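Local coordinates for protein 2-methyl-3-hydroxypyridine-5-carboxylic acid oxygenase (Mesorhizobium loti, PDB 3ALJ) that probably uses bound flavin-adenine dinucleotide to oxygenate 2-methyl-3-hydroxypyridine-5-carboxylic acid and open its pyridine ring, at residues P80-W85 / T199-N204; S92-N97 / K354-T359; A133-R138 / W278-V283. All blocks are in the same frame, centred on the assembly; numbering follows the deposited sequence. Where two conformers were deposited one is given.

Interaction 1 of 3, residues P80-W85 / T199-N204; sequences PTYETW and TIDMWN
Two neighbouring parallel strands of the seven-stranded mixed sheet, 82-85 and 199-203, meet here, Y82 beside T199 and W85 beside M202. Strand 199-203 thereby joins 82-86, and through it the outermost strand 89-94, to the antiparallel strands beginning with 211-216, probably the substrate-side sheet of flavin hydroxylases. The backbones zip together: E83 N donates to T199 O and D201 N to E83 O, both at 2.8 Å; W85 N to D201 O and W203 N to W85 O continue the ladder.

On one face, T199 CG2 sits 3.6 Å from the centroid of the Y82 ring, almost on its normal, a CH-pi contact well suited to a beta-branched methyl. A water bridges Y82 OH and D201 OD2, donating to the carboxylate. R211 makes a salt bridge to the same oxygen and W203 NE1 gives it a weak hydrogen bond, so this buried charge is probably balanced.

On the other face, I200 CG2 reaches over the five-membered ring of W85, 3.5 Å from its centroid, while M202 runs alongside, its sulfur in an oblique Met-aromatic contact. W85 NE1 donates to E83 OE2 at 2.9 Å, the oxygen lying in the ring plane but met from above the carboxylate plane, and S90 OG bonds to that same OE2.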
loop_
_atom_site.group_PDB
_atom_site.type_symbol
_atom_site.label_atom_id
_atom_site.label_comp_id
_atom_site.label_asym_id
_atom_site.label_seq_id
_atom_site.Cartn_x
_atom_site.Cartn_y
_atom_site.Cartn_z
ATOM N N PRO A 80 14.596 9.702 11.388
ATOM C CA PRO A 80 15.462 10.869 11.045
ATOM C C PRO A 80 16.087 10.751 9.713
ATOM O O PRO A 80 16.433 11.774 9.150
ATOM C CB PRO A 80 16.607 10.794 12.041
ATOM C CG PRO A 80 16.083 9.934 13.156
ATOM C CD PRO A 80 14.966 8.966 12.603
ATOM N N THR A 81 16.339 9.557 9.176
ATOM C CA THR A 81 16.903 9.372 7.886
ATOM C C THR A 81 16.489 7.993 7.329
ATOM O O THR A 81 16.146 7.085 8.109
ATOM C CB THR A 81 18.461 9.467 7.892
ATOM O OG1 THR A 81 18.880 9.569 6.491
ATOM C CG2 THR A 81 19.146 8.444 8.615
ATOM N N TYR A 82 16.485 7.929 5.986
ATOM C CA TYR A 82 16.358 6.619 5.283
ATOM C C TYR A 82 17.780 6.234 4.867
ATOM O O TYR A 82 18.394 6.814 3.994
ATOM C CB TYR A 82 15.436 6.837 4.098
ATOM C CG TYR A 82 15.013 5.594 3.407
ATOM C CD1 TYR A 82 15.979 4.658 2.901
ATOM C CD2 TYR A 82 13.642 5.312 3.225
ATOM C CE1 TYR A 82 15.509 3.488 2.216
ATOM C CE2 TYR A 82 13.208 4.183 2.526
ATOM C CZ TYR A 82 14.131 3.306 2.061
ATOM O OH TYR A 82 13.744 2.184 1.300
ATOM N N GLU A 83 18.286 5.213 5.635
ATOM C CA GLU A 83 19.684 4.764 5.482
ATOM C C GLU A 83 19.723 3.432 4.655
ATOM O O GLU A 83 18.821 2.623 4.803
ATOM C CB GLU A 83 20.317 4.628 6.844
ATOM C CG GLU A 83 21.772 4.186 6.784
ATOM C CD GLU A 83 22.459 4.218 8.158
ATOM O OE1 GLU A 83 21.770 4.245 9.191
ATOM O OE2 GLU A 83 23.696 4.054 8.155
ATOM N N THR A 84 20.738 3.260 3.839
ATOM C CA THR A 84 20.980 2.008 3.140
ATOM C C THR A 84 22.303 1.450 3.524
ATOM O O THR A 84 23.338 2.230 3.538
ATOM C CB THR A 84 20.928 2.293 1.637
ATOM O OG1 THR A 84 19.633 2.808 1.334
ATOM C CG2 THR A 84 21.038 0.992 0.793
ATOM N N TRP A 85 22.340 0.146 3.826
ATOM C CA TRP A 85 23.645 -0.582 3.977
ATOM C C TRP A 85 23.834 -1.579 2.855
ATOM O O TRP A 85 22.873 -2.220 2.423
ATOM C CB TRP A 85 23.693 -1.348 5.299
ATOM C CG TRP A 85 23.688 -0.493 6.546
ATOM C CD1 TRP A 85 23.662 0.852 6.659
ATOM C CD2 TRP A 85 23.674 -1.073 7.905
ATOM N NE1 TRP A 85 23.663 1.183 8.017
ATOM C CE2 TRP A 85 23.681 0.042 8.805
ATOM C CE3 TRP A 85 23.662 -2.406 8.409
ATOM C CZ2 TRP A 85 23.646 -0.124 10.204
ATOM C CZ3 TRP A 85 23.653 -2.574 9.843
ATOM C CH2 TRP A 85 23.592 -1.447 10.676
ATOM N N THR A 199 15.150 4.331 9.304
ATOM C CA THR A 199 14.993 3.214 8.325
ATOM C C THR A 199 16.381 2.826 7.964
ATOM O O THR A 199 17.258 3.664 7.671
ATOM C CB THR A 199 14.279 3.719 7.060
ATOM O OG1 THR A 199 12.879 3.799 7.358
ATOM C CG2 THR A 199 14.535 2.728 5.913
ATOM N N ILE A 200 16.630 1.512 7.959
ATOM C CA ILE A 200 17.908 0.972 7.460
ATOM C C ILE A 200 17.567 -0.186 6.531
ATOM O O ILE A 200 17.021 -1.249 6.957
ATOM C CB ILE A 200 18.820 0.464 8.596
ATOM C CG1 ILE A 200 18.935 1.517 9.714
ATOM C CG2 ILE A 200 20.231 0.218 7.970
ATOM C CD1 ILE A 200 19.710 0.954 10.951
ATOM N N ASP A 201 17.906 -0.038 5.247
ATOM C CA ASP A 201 17.713 -1.117 4.249
ATOM C C ASP A 201 19.019 -1.860 4.143
ATOM O O ASP A 201 19.998 -1.328 3.591
ATOM C CB ASP A 201 17.287 -0.486 2.903
ATOM C CG ASP A 201 16.839 -1.540 1.959
ATOM O OD1 ASP A 201 16.767 -2.740 2.363
ATOM O OD2 ASP A 201 16.516 -1.228 0.793
ATOM N N MET A 202 19.052 -3.041 4.777
ATOM C CA MET A 202 20.309 -3.766 4.984
ATOM C C MET A 202 20.455 -4.871 3.955
ATOM O O MET A 202 19.874 -5.970 4.046
ATOM C CB MET A 202 20.321 -4.414 6.379
ATOM C CG MET A 202 20.031 -3.408 7.497
ATOM S SD MET A 202 19.666 -4.302 9.010
ATOM C CE MET A 202 19.797 -3.004 10.288
ATOM N N TRP A 203 21.201 -4.559 2.875
ATOM C CA TRP A 203 21.375 -5.520 1.753
ATOM C C TRP A 203 22.641 -6.363 1.914
ATOM O O TRP A 203 23.713 -5.896 2.438
ATOM C CB TRP A 203 21.630 -4.727 0.481
ATOM C CG TRP A 203 20.342 -4.078 -0.083
ATOM C CD1 TRP A 203 19.746 -2.910 0.310
ATOM C CD2 TRP A 203 19.592 -4.575 -1.179
ATOM N NE1 TRP A 203 18.662 -2.683 -0.536
ATOM C CE2 TRP A 203 18.545 -3.697 -1.450
ATOM C CE3 TRP A 203 19.681 -5.742 -1.964
ATOM C CZ2 TRP A 203 17.590 -3.923 -2.461
ATOM C CZ3 TRP A 203 18.750 -5.962 -2.984
ATOM C CH2 TRP A 203 17.733 -5.082 -3.225
ATOM N N ASN A 204 22.576 -7.590 1.380
ATOM C CA ASN A 204 23.773 -8.414 1.192
ATOM C C ASN A 204 23.557 -9.271 -0.018
ATOM O O ASN A 204 22.455 -9.780 -0.202
ATOM C CB ASN A 204 23.986 -9.386 2.375
ATOM C CG ASN A 204 24.189 -8.692 3.675
ATOM O OD1 ASN A 204 25.358 -8.343 4.079
ATOM N ND2 ASN A 204 23.153 -8.482 4.466
HETATM O O HOH W 1 15.678 1.115 -0.013
#

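Interaction 2 of 3, residues S92-N97 / K354-T359; sequences SKETFN and KGNMFT
The side chains of E94 and F358 cross at about a right angle where the end of strand 89-94 meets the loop 354-359 that follows helix 321-349. E94 runs extended from CG, which stands anti to its carbonyl carbon (chi1 -68°), and this carries the carboxylate across to the loop backbone. F358 N donates to E94 OE2 at 3.0 Å, meeting the oxygen on its syn lone pair; F358 is the centre of an inverse gamma turn, whose N-H is thus held by E94. The carboxylate carbon lies at the edge of the F358 ring, in its plane, although carboxylate and ring planes are 45° apart.

F96 CE1 comes 3.5 Å from F358 CB, and the edge of F96 points at the face of the F358 ring in an offset edge-to-face pair, centroids 5.4 Å apart and planes at 75°. The F358 ring packs against Y82 and W56 as well as F96, which is why a large apolar ring suits this buried place.

At the other end, S92 OG accepts a weak bond from N356 N at 3.1 Å. G355 passes close against this hydroxyl, its CA 3.1 Å from S92 OG; with positive phi and no CB, glycine fits where a side chain would collide. N356 lays its amide against S92 CB, OD1 3.5 Å away.

Two waters extend the grip of E94: one donates to OE1 and accepts from M357 N, the other donates to both OE2 and F358 O. A buried carboxylate thus gathers two loop amides, one directly and one through water, and, through a second water, is linked to the carbonyl of F358. This donor-rich setting would be expected to favour its charged form.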
loop_
_atom_site.group_PDB
_atom_site.type_symbol
_atom_site.label_atom_id
_atom_site.label_comp_id
_atom_site.label_asym_id
_atom_site.label_seq_id
_atom_site.Cartn_x
_atom_site.Cartn_y
_atom_site.Cartn_z
ATOM N N SER A 92 24.398 5.174 2.008
ATOM C CA SER A 92 23.718 6.433 1.786
ATOM C C SER A 92 22.803 6.714 3.018
ATOM O O SER A 92 22.351 5.783 3.718
ATOM C CB SER A 92 22.815 6.395 0.511
ATOM O OG SER A 92 21.809 5.376 0.524
ATOM N N LYS A 93 22.477 8.023 3.161
ATOM C CA LYS A 93 21.482 8.512 4.085
ATOM C C LYS A 93 20.701 9.587 3.414
ATOM O O LYS A 93 21.299 10.555 2.855
ATOM C CB LYS A 93 22.206 9.129 5.354
ATOM C CG LYS A 93 22.692 7.959 6.312
ATOM C CD LYS A 93 23.364 8.617 7.540
ATOM C CE LYS A 93 23.731 7.524 8.503
ATOM N NZ LYS A 93 24.478 8.142 9.688
ATOM N N GLU A 94 19.392 9.322 3.317
ATOM C CA GLU A 94 18.574 10.231 2.446
ATOM C C GLU A 94 17.425 10.769 3.265
ATOM O O GLU A 94 16.746 10.048 4.036
ATOM C CB GLU A 94 17.986 9.392 1.251
ATOM C CG GLU A 94 19.070 8.925 0.303
ATOM C CD GLU A 94 18.529 7.920 -0.709
ATOM O OE1 GLU A 94 18.538 6.724 -0.440
ATOM O OE2 GLU A 94 18.148 8.369 -1.803
ATOM N N THR A 95 17.131 12.074 3.079
ATOM C CA THR A 95 16.004 12.731 3.786
ATOM C C THR A 95 15.121 13.485 2.809
ATOM O O THR A 95 14.156 14.131 3.251
ATOM C CB THR A 95 16.478 13.640 4.933
ATOM O OG1 THR A 95 17.275 14.664 4.360
ATOM C CG2 THR A 95 17.204 12.866 6.005
ATOM N N PHE A 96 15.391 13.487 1.502
ATOM C CA PHE A 96 14.394 13.943 0.494
ATOM C C PHE A 96 14.019 15.398 0.567
ATOM O O PHE A 96 12.910 15.774 0.261
ATOM C CB PHE A 96 13.072 13.088 0.628
ATOM C CG PHE A 96 13.316 11.592 1.021
ATOM C CD1 PHE A 96 14.122 10.801 0.206
ATOM C CD2 PHE A 96 12.714 11.021 2.116
ATOM C CE1 PHE A 96 14.349 9.453 0.508
ATOM C CE2 PHE A 96 12.901 9.665 2.427
ATOM C CZ PHE A 96 13.708 8.901 1.618
ATOM N N ASN A 97 14.965 16.202 1.047
ATOM C CA ASN A 97 14.746 17.660 1.158
ATOM C C ASN A 97 13.407 17.980 1.816
ATOM O O ASN A 97 12.637 18.820 1.362
ATOM C CB ASN A 97 14.905 18.366 -0.147
ATOM C CG ASN A 97 15.106 19.938 0.122
ATOM O OD1 ASN A 97 15.641 20.391 1.222
ATOM N ND2 ASN A 97 14.609 20.748 -0.821
ATOM N N LYS A 354 22.099 0.170 -4.156
ATOM C CA LYS A 354 23.189 1.099 -4.452
ATOM C C LYS A 354 23.160 2.269 -3.464
ATOM O O LYS A 354 24.180 2.985 -3.317
ATOM C CB LYS A 354 23.114 1.633 -5.884
ATOM C CG LYS A 354 23.284 0.484 -6.879
ATOM C CD LYS A 354 23.391 1.036 -8.264
ATOM C CE LYS A 354 22.061 1.533 -8.784
ATOM N NZ LYS A 354 22.333 2.144 -10.181
ATOM N N GLY A 355 21.993 2.525 -2.861
ATOM C CA GLY A 355 21.764 3.757 -2.070
ATOM C C GLY A 355 21.699 4.985 -3.017
ATOM O O GLY A 355 21.994 4.975 -4.228
ATOM N N ASN A 356 21.236 6.089 -2.395
ATOM C CA ASN A 356 21.052 7.342 -3.170
ATOM C C ASN A 356 20.172 7.241 -4.390
ATOM O O ASN A 356 20.309 8.021 -5.377
ATOM C CB ASN A 356 22.429 8.003 -3.524
ATOM C CG ASN A 356 23.127 8.555 -2.348
ATOM O OD1 ASN A 356 22.500 9.226 -1.508
ATOM N ND2 ASN A 356 24.421 8.170 -2.224
ATOM N N MET A 357 19.242 6.298 -4.337
ATOM C CA MET A 357 18.323 6.083 -5.474
ATOM C C MET A 357 16.930 6.658 -5.377
ATOM O O MET A 357 16.143 6.562 -6.287
ATOM C CB MET A 357 18.276 4.574 -5.905
ATOM C CG MET A 357 19.625 3.976 -6.294
ATOM S SD MET A 357 20.259 4.776 -7.768
ATOM C CE MET A 357 19.141 4.055 -8.923
ATOM N N PHE A 358 16.705 7.415 -4.279
ATOM C CA PHE A 358 15.445 8.148 -4.254
ATOM C C PHE A 358 15.698 9.499 -4.921
ATOM O O PHE A 358 15.809 10.573 -4.279
ATOM C CB PHE A 358 14.966 8.332 -2.792
ATOM C CG PHE A 358 14.320 7.062 -2.274
ATOM C CD1 PHE A 358 13.020 6.732 -2.704
ATOM C CD2 PHE A 358 15.064 6.195 -1.441
ATOM C CE1 PHE A 358 12.441 5.484 -2.286
ATOM C CE2 PHE A 358 14.422 4.982 -1.010
ATOM C CZ PHE A 358 13.190 4.666 -1.471
ATOM N N THR A 359 15.871 9.419 -6.245
ATOM C CA THR A 359 16.159 10.587 -7.083
ATOM C C THR A 359 14.870 11.347 -7.311
ATOM O O THR A 359 13.743 10.905 -6.923
ATOM C CB THR A 359 16.574 10.072 -8.499
ATOM O OG1 THR A 359 15.472 9.235 -8.995
ATOM C CG2 THR A 359 17.840 9.175 -8.481
HETATM O O HOH W 2 23.914 9.725 1.266
HETATM O O HOH W 3 18.332 4.681 -2.202
HETATM O O HOH W 4 17.752 10.855 -2.354
#

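Interaction 3 of 3, residues A133-R138 / W278-V283; sequences ADPVGR and WTRGKV
K282 belongs to the type II' turn R280-V283, a tight hairpin turn joining strands 279-280 and 283-285 at the border of the six-stranded sheet of the FAD-binding fold, and it reaches across to the turn that links strands 130-134 and 138-141 of the three-stranded sheet. Its backbone N donates to P135 O at 2.9 Å, nearly straight at 172° and in the carbonyl plane on a lone pair. From there the side chain runs past the opposing turn. CB lies 3.6 Å from P135 O, and CG stays close to the same oxygen. CD moves on to the carbonyl of V136, while also resting against G137 CA. CE closes to 3.1 Å from V136 O, and the bend at chi4 (-58°) then turns NZ off to a salt bridge with E322 of helix 321-349. A long, flexible lysine suits this path, its methylenes lying close to carbonyl oxygens and its charge finding a carboxylate beyond them.

The opposing turn is well braced. D134 OD1 accepts from V136 N in an Asx turn, and D134 O accepts from both G137 N and R138 N in a G1 beta bulge, where a CB on G137 would be jammed against the carbonyl oxygen before it. G281, at positive phi in the type II' turn, has no CB to collide with P135 O.

V283 points toward the opposing segment: CG2 is 3.9 Å from P135 CA and 4.4 Å from A133 CB. The far end of R280 bonds to G167 O and makes a cation-pi contact with F168, while P135 lies alongside its base, a rigid ring against flexible methylenes, P135 CG touching R280 CG at 3.6 Å.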
loop_
_atom_site.group_PDB
_atom_site.type_symbol
_atom_site.label_atom_id
_atom_site.label_comp_id
_atom_site.label_asym_id
_atom_site.label_seq_id
_atom_site.Cartn_x
_atom_site.Cartn_y
_atom_site.Cartn_z
ATOM N N ALA A 133 -20.185 -7.559 -11.520
ATOM C CA ALA A 133 -20.601 -6.150 -11.668
ATOM C C ALA A 133 -21.056 -5.906 -13.104
ATOM O O ALA A 133 -20.542 -6.560 -14.019
ATOM C CB ALA A 133 -19.391 -5.140 -11.345
ATOM N N ASP A 134 -21.913 -4.897 -13.281
ATOM C CA ASP A 134 -22.404 -4.626 -14.635
ATOM C C ASP A 134 -22.129 -3.132 -14.817
ATOM O O ASP A 134 -22.514 -2.332 -13.931
ATOM C CB ASP A 134 -23.916 -4.899 -14.667
ATOM C CG ASP A 134 -24.501 -4.794 -16.044
ATOM O OD1 ASP A 134 -24.161 -3.886 -16.832
ATOM O OD2 ASP A 134 -25.317 -5.645 -16.433
ATOM N N PRO A 135 -21.472 -2.749 -15.926
ATOM C CA PRO A 135 -21.271 -1.322 -16.245
ATOM C C PRO A 135 -22.497 -0.424 -16.231
ATOM O O PRO A 135 -22.391 0.781 -16.074
ATOM C CB PRO A 135 -20.768 -1.346 -17.674
ATOM C CG PRO A 135 -20.011 -2.643 -17.820
ATOM C CD PRO A 135 -20.761 -3.632 -16.881
ATOM N N VAL A 136 -23.699 -1.007 -16.318
ATOM C CA VAL A 136 -24.851 -0.086 -16.236
ATOM C C VAL A 136 -25.163 0.347 -14.835
ATOM O O VAL A 136 -26.032 1.202 -14.598
ATOM C CB VAL A 136 -26.195 -0.577 -16.881
ATOM C CG1 VAL A 136 -25.954 -1.143 -18.228
ATOM C CG2 VAL A 136 -26.986 -1.497 -15.923
ATOM N N GLY A 137 -24.392 -0.160 -13.822
ATOM C CA GLY A 137 -24.527 0.283 -12.433
ATOM C C GLY A 137 -25.180 -0.757 -11.530
ATOM O O GLY A 137 -26.065 -0.480 -10.707
ATOM N N ARG A 138 -24.719 -2.006 -11.663
ATOM C CA ARG A 138 -25.246 -3.085 -10.815
ATOM C C ARG A 138 -24.088 -3.929 -10.257
ATOM O O ARG A 138 -23.027 -4.090 -10.861
ATOM C CB ARG A 138 -26.237 -4.004 -11.582
ATOM C CG ARG A 138 -27.548 -3.212 -11.905
ATOM C CD ARG A 138 -28.779 -4.116 -12.077
ATOM N NE ARG A 138 -28.533 -5.073 -13.140
ATOM C CZ ARG A 138 -28.942 -4.896 -14.396
ATOM N NH1 ARG A 138 -29.655 -3.804 -14.746
ATOM N NH2 ARG A 138 -28.645 -5.824 -15.307
ATOM N N TRP A 278 -9.282 1.371 -16.896
ATOM C CA TRP A 278 -9.730 1.239 -15.454
ATOM C C TRP A 278 -11.189 1.439 -15.264
ATOM O O TRP A 278 -11.694 1.392 -14.161
ATOM C CB TRP A 278 -8.988 2.293 -14.588
ATOM C CG TRP A 278 -7.511 2.067 -14.486
ATOM C CD1 TRP A 278 -6.735 1.018 -14.973
ATOM C CD2 TRP A 278 -6.607 2.940 -13.828
ATOM N NE1 TRP A 278 -5.371 1.207 -14.636
ATOM C CE2 TRP A 278 -5.313 2.384 -13.926
ATOM C CE3 TRP A 278 -6.773 4.122 -13.126
ATOM C CZ2 TRP A 278 -4.199 2.987 -13.306
ATOM C CZ3 TRP A 278 -5.674 4.751 -12.557
ATOM C CH2 TRP A 278 -4.420 4.177 -12.638
ATOM N N THR A 279 -11.941 1.613 -16.383
ATOM C CA THR A 279 -13.369 2.027 -16.260
ATOM C C THR A 279 -14.198 1.267 -17.282
ATOM O O THR A 279 -13.695 0.839 -18.339
ATOM C CB THR A 279 -13.556 3.530 -16.574
ATOM O OG1 THR A 279 -13.216 3.778 -17.952
ATOM C CG2 THR A 279 -12.645 4.368 -15.640
ATOM N N ARG A 280 -15.455 1.111 -16.907
ATOM C CA ARG A 280 -16.427 0.592 -17.914
ATOM C C ARG A 280 -17.780 1.086 -17.457
ATOM O O ARG A 280 -18.293 0.679 -16.456
ATOM C CB ARG A 280 -16.314 -0.933 -18.050
ATOM C CG ARG A 280 -17.003 -1.426 -19.331
ATOM C CD ARG A 280 -15.979 -1.344 -20.436
ATOM N NE ARG A 280 -14.735 -2.039 -20.116
ATOM C CZ ARG A 280 -14.510 -3.327 -20.307
ATOM N NH1 ARG A 280 -13.288 -3.792 -20.028
ATOM N NH2 ARG A 280 -15.433 -4.140 -20.791
ATOM N N GLY A 281 -18.361 1.997 -18.247
ATOM C CA GLY A 281 -19.621 2.543 -17.801
ATOM C C GLY A 281 -19.525 3.218 -16.430
ATOM O O GLY A 281 -18.759 4.227 -16.282
ATOM N N LYS A 282 -20.351 2.788 -15.494
ATOM C CA LYS A 282 -20.381 3.359 -14.156
ATOM C C LYS A 282 -19.425 2.604 -13.183
ATOM O O LYS A 282 -19.510 2.909 -12.021
ATOM C CB LYS A 282 -21.772 3.350 -13.577
ATOM C CG LYS A 282 -22.799 4.248 -14.426
ATOM C CD LYS A 282 -24.250 3.931 -13.896
ATOM C CE LYS A 282 -25.425 4.225 -14.886
ATOM N NZ LYS A 282 -25.262 5.619 -15.168
ATOM N N VAL A 283 -18.586 1.732 -13.729
ATOM C CA VAL A 283 -17.623 0.960 -12.868
ATOM C C VAL A 283 -16.235 1.570 -13.007
ATOM O O VAL A 283 -15.697 1.759 -14.082
ATOM C CB VAL A 283 -17.572 -0.483 -13.374
ATOM C CG1 VAL A 283 -16.467 -1.258 -12.599
ATOM C CG2 VAL A 283 -18.977 -1.182 -13.121
#

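How the interactions relate
Interactions 1 and 2 adjoin through one sheet: strands 82-86 and 89-94 are consecutive and antiparallel, and Y82 O to E94 N at 2.8 Å, probably a hydrogen bond, joins them directly, the centres of the two contacts about 10 Å apart. Interaction 1 ties this edge to the next strand inward, and interaction 2 packs the late loop 354-359 on the edge strand. Neither Y82 nor F358 touches the cofactor; their side chains are about 9 and 10 Å from FAD. Interaction 3 lies on the opposite side of the chain's centre, about 44 and 42 Å from the other two between centres, yet its A133 side chain is also about 9 Å from the extended FAD.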